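Local coordinates for protein methyltransferase (PDB 1IXK) that probably methylates cytidines of RNA at carbon 5, using S-adenosyl-L-methionine as methyl donor, at residues L249-V257 with P277-I285. Sequence-based numbering, arbitrary orientation.
Sequences LEPEENEFV and PALTNPFGI
Glu255, in the first turn of helix 255-264, reaches across to the loop after strand 276-277 and takes the backbone N-H of Leu279 on OE2: N to OE2 is 2.9 Å and the N-H...O angle 164°. The donor arrives on the anti side of the carboxylate, 30° out of its plane. The Glu255 chain bends at chi2, which sets CG against Leu279 O at 3.1 Å and brings OE2 to the Leu279 N-H, with Ala278 CB 3.6 Å from OE2. The same OE2 forms a salt bridge with Arg296, so one oxygen joins helix, loop and strand 295-297. With alanine in place of Glu255, the Leu279 N-H and the Arg296 guanidinium would probably lose their shared acceptor, and a gap would be likely to open beside Ala278. One turn back, the Pro251 and Pro282 rings lie alongside each other, running opposite ways, Pro251 CG lying 3.9 Å from Pro282 CB. Phe256 flanks this pair: its CE1 edge meets Pro282 CG at 3.7 Å, near the ring plane, while one ring face lies against the backbone of Pro251 and Glu252. The Phe283 side chain stands roughly perpendicular to Pro251, its CE2 reaching Pro251 CG at 4.0 Å. Glu252 OE2 approaches that CE2 obliquely, its carboxylate turned 54° from the ring, and Glu252 OE1 is paired with Arg23. This is structural packing away from the predicted cofactor and nucleophile sites, within the Rossmann-like methyltransferase region. Helix 18-28 adjoins the proline-aromatic end, where Leu27 touches both Pro282 and Phe283; helix 215-235 meets Glu252 through Ile218, and Arg296 of strand 295-297 packs against Pro251 and Leu279.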
loop_
_atom_site.group_PDB
_atom_site.type_symbol
_atom_site.label_atom_id
_atom_site.label_comp_id
_atom_site.label_asym_id
_atom_site.label_seq_id
_atom_site.Cartn_x
_atom_site.Cartn_y
_atom_site.Cartn_z
ATOM N N LEU A 249 -6.901 -9.548 2.336
ATOM C CA LEU A 249 -8.022 -9.921 1.482
ATOM C C LEU A 249 -9.332 -9.844 2.266
ATOM O O LEU A 249 -10.417 -9.870 1.679
ATOM C CB LEU A 249 -7.853 -11.355 0.977
ATOM C CG LEU A 249 -6.696 -11.643 0.028
ATOM C CD1 LEU A 249 -6.577 -13.151 -0.176
ATOM C CD2 LEU A 249 -6.938 -10.923 -1.288
ATOM N N GLU A 250 -9.224 -9.734 3.588
ATOM C CA GLU A 250 -10.402 -9.714 4.460
ATOM C C GLU A 250 -11.268 -8.463 4.374
ATOM O O GLU A 250 -10.785 -7.342 4.557
ATOM C CB GLU A 250 -10.000 -9.904 5.935
ATOM C CG GLU A 250 -8.967 -10.989 6.224
ATOM C CD GLU A 250 -9.282 -12.315 5.564
ATOM O OE1 GLU A 250 -10.467 -12.712 5.526
ATOM O OE2 GLU A 250 -8.336 -12.970 5.086
ATOM N N PRO A 251 -12.569 -8.641 4.109
ATOM C CA PRO A 251 -13.466 -7.486 4.021
ATOM C C PRO A 251 -13.498 -6.710 5.341
ATOM O O PRO A 251 -13.680 -5.497 5.343
ATOM C CB PRO A 251 -14.817 -8.119 3.697
ATOM C CG PRO A 251 -14.439 -9.334 2.902
ATOM C CD PRO A 251 -13.254 -9.875 3.684
ATOM N N GLU A 252 -13.315 -7.412 6.461
ATOM C CA GLU A 252 -13.342 -6.759 7.770
ATOM C C GLU A 252 -12.268 -5.686 7.936
ATOM O O GLU A 252 -12.464 -4.720 8.676
ATOM C CB GLU A 252 -13.208 -7.791 8.906
ATOM C CG GLU A 252 -14.441 -8.678 9.117
ATOM C CD GLU A 252 -14.452 -9.914 8.239
ATOM O OE1 GLU A 252 -13.638 -9.988 7.285
ATOM O OE2 GLU A 252 -15.286 -10.814 8.503
ATOM N N GLU A 253 -11.135 -5.859 7.262
ATOM C CA GLU A 253 -10.043 -4.894 7.353
ATOM C C GLU A 253 -10.081 -3.908 6.193
ATOM O O GLU A 253 -9.320 -2.935 6.173
ATOM C CB GLU A 253 -8.686 -5.612 7.325
ATOM C CG GLU A 253 -8.466 -6.635 8.420
ATOM C CD GLU A 253 -7.176 -7.411 8.215
ATOM O OE1 GLU A 253 -6.087 -6.823 8.378
ATOM O OE2 GLU A 253 -7.257 -8.607 7.871
ATOM N N ASN A 254 -10.961 -4.163 5.229
ATOM C CA ASN A 254 -11.062 -3.316 4.043
ATOM C C ASN A 254 -12.415 -2.618 3.873
ATOM O O ASN A 254 -12.649 -1.539 4.432
ATOM C CB ASN A 254 -10.760 -4.148 2.788
ATOM C CG ASN A 254 -9.348 -4.722 2.787
ATOM O OD1 ASN A 254 -8.432 -4.142 3.367
ATOM N ND2 ASN A 254 -9.166 -5.850 2.109
ATOM N N GLU A 255 -13.293 -3.234 3.087
ATOM C CA GLU A 255 -14.623 -2.684 2.823
ATOM C C GLU A 255 -15.414 -2.319 4.078
ATOM O O GLU A 255 -16.089 -1.288 4.116
ATOM C CB GLU A 255 -15.441 -3.668 1.981
ATOM C CG GLU A 255 -14.977 -3.785 0.527
ATOM C CD GLU A 255 -13.871 -4.807 0.307
ATOM O OE1 GLU A 255 -13.366 -5.387 1.290
ATOM O OE2 GLU A 255 -13.508 -5.027 -0.868
ATOM N N PHE A 256 -15.350 -3.170 5.097
ATOM C CA PHE A 256 -16.073 -2.918 6.350
ATOM C C PHE A 256 -15.584 -1.645 7.039
ATOM O O PHE A 256 -16.374 -0.887 7.610
ATOM C CB PHE A 256 -15.897 -4.091 7.316
ATOM C CG PHE A 256 -16.742 -5.294 6.992
ATOM C CD1 PHE A 256 -17.346 -5.435 5.748
ATOM C CD2 PHE A 256 -16.903 -6.308 7.932
ATOM C CE1 PHE A 256 -18.100 -6.571 5.441
ATOM C CE2 PHE A 256 -17.651 -7.447 7.635
ATOM C CZ PHE A 256 -18.249 -7.577 6.384
ATOM N N VAL A 257 -14.276 -1.421 7.006
ATOM C CA VAL A 257 -13.703 -0.239 7.632
ATOM C C VAL A 257 -14.101 0.998 6.843
ATOM O O VAL A 257 -14.440 2.034 7.423
ATOM C CB VAL A 257 -12.165 -0.328 7.693
ATOM C CG1 VAL A 257 -11.588 0.962 8.266
ATOM C CG2 VAL A 257 -11.751 -1.518 8.541
ATOM N N PRO A 277 -12.920 -3.645 -8.894
ATOM C CA PRO A 277 -13.793 -2.927 -7.962
ATOM C C PRO A 277 -13.788 -3.616 -6.607
ATOM O O PRO A 277 -13.702 -4.842 -6.539
ATOM C CB PRO A 277 -15.166 -3.018 -8.630
ATOM C CG PRO A 277 -14.839 -3.208 -10.084
ATOM C CD PRO A 277 -13.685 -4.153 -10.047
ATOM N N ALA A 278 -13.872 -2.836 -5.532
ATOM C CA ALA A 278 -13.907 -3.409 -4.195
ATOM C C ALA A 278 -15.221 -4.177 -4.088
ATOM O O ALA A 278 -16.113 -4.000 -4.918
ATOM C CB ALA A 278 -13.845 -2.308 -3.132
ATOM N N LEU A 279 -15.340 -5.022 -3.072
ATOM C CA LEU A 279 -16.539 -5.832 -2.881
ATOM C C LEU A 279 -17.685 -5.049 -2.241
ATOM O O LEU A 279 -17.494 -4.411 -1.209
ATOM C CB LEU A 279 -16.191 -7.045 -2.014
ATOM C CG LEU A 279 -15.051 -7.932 -2.523
ATOM C CD1 LEU A 279 -14.652 -8.934 -1.442
ATOM C CD2 LEU A 279 -15.478 -8.647 -3.791
ATOM N N THR A 280 -18.873 -5.095 -2.850
ATOM C CA THR A 280 -20.022 -4.378 -2.290
ATOM C C THR A 280 -21.079 -5.310 -1.703
ATOM O O THR A 280 -22.104 -4.850 -1.196
ATOM C CB THR A 280 -20.711 -3.466 -3.331
ATOM O OG1 THR A 280 -21.190 -4.258 -4.420
ATOM C CG2 THR A 280 -19.744 -2.418 -3.847
ATOM N N ASN A 281 -20.844 -6.616 -1.791
ATOM C CA ASN A 281 -21.775 -7.591 -1.225
ATOM C C ASN A 281 -20.995 -8.754 -0.610
ATOM O O ASN A 281 -21.318 -9.915 -0.837
ATOM C CB ASN A 281 -22.725 -8.133 -2.300
ATOM C CG ASN A 281 -23.932 -8.844 -1.703
ATOM O OD1 ASN A 281 -24.470 -9.786 -2.287
ATOM N ND2 ASN A 281 -24.370 -8.382 -0.537
ATOM N N PRO A 282 -19.954 -8.456 0.181
ATOM C CA PRO A 282 -19.175 -9.538 0.792
ATOM C C PRO A 282 -20.006 -10.334 1.792
ATOM O O PRO A 282 -20.582 -9.766 2.711
ATOM C CB PRO A 282 -18.022 -8.797 1.458
ATOM C CG PRO A 282 -18.678 -7.508 1.886
ATOM C CD PRO A 282 -19.486 -7.140 0.655
ATOM N N PHE A 283 -20.062 -11.647 1.601
ATOM C CA PHE A 283 -20.826 -12.532 2.477
ATOM C C PHE A 283 -22.321 -12.207 2.444
ATOM O O PHE A 283 -23.059 -12.552 3.371
ATOM C CB PHE A 283 -20.323 -12.423 3.921
ATOM C CG PHE A 283 -18.845 -12.672 4.085
ATOM C CD1 PHE A 283 -18.261 -13.852 3.626
ATOM C CD2 PHE A 283 -18.043 -11.737 4.733
ATOM C CE1 PHE A 283 -16.900 -14.095 3.820
ATOM C CE2 PHE A 283 -16.683 -11.973 4.933
ATOM C CZ PHE A 283 -16.111 -13.152 4.474
ATOM N N GLY A 284 -22.766 -11.545 1.380
ATOM C CA GLY A 284 -24.171 -11.196 1.262
ATOM C C GLY A 284 -24.539 -9.927 2.009
ATOM O O GLY A 284 -25.714 -9.577 2.117
ATOM N N ILE A 285 -23.530 -9.241 2.538
ATOM C CA ILE A 285 -23.743 -8.002 3.271
ATOM C C ILE A 285 -23.699 -6.850 2.280
ATOM O O ILE A 285 -22.640 -6.540 1.741
ATOM C CB ILE A 285 -22.634 -7.776 4.323
ATOM C CG1 ILE A 285 -22.528 -8.994 5.244
ATOM C CG2 ILE A 285 -22.914 -6.504 5.107
ATOM C CD1 ILE A 285 -23.825 -9.374 5.929
#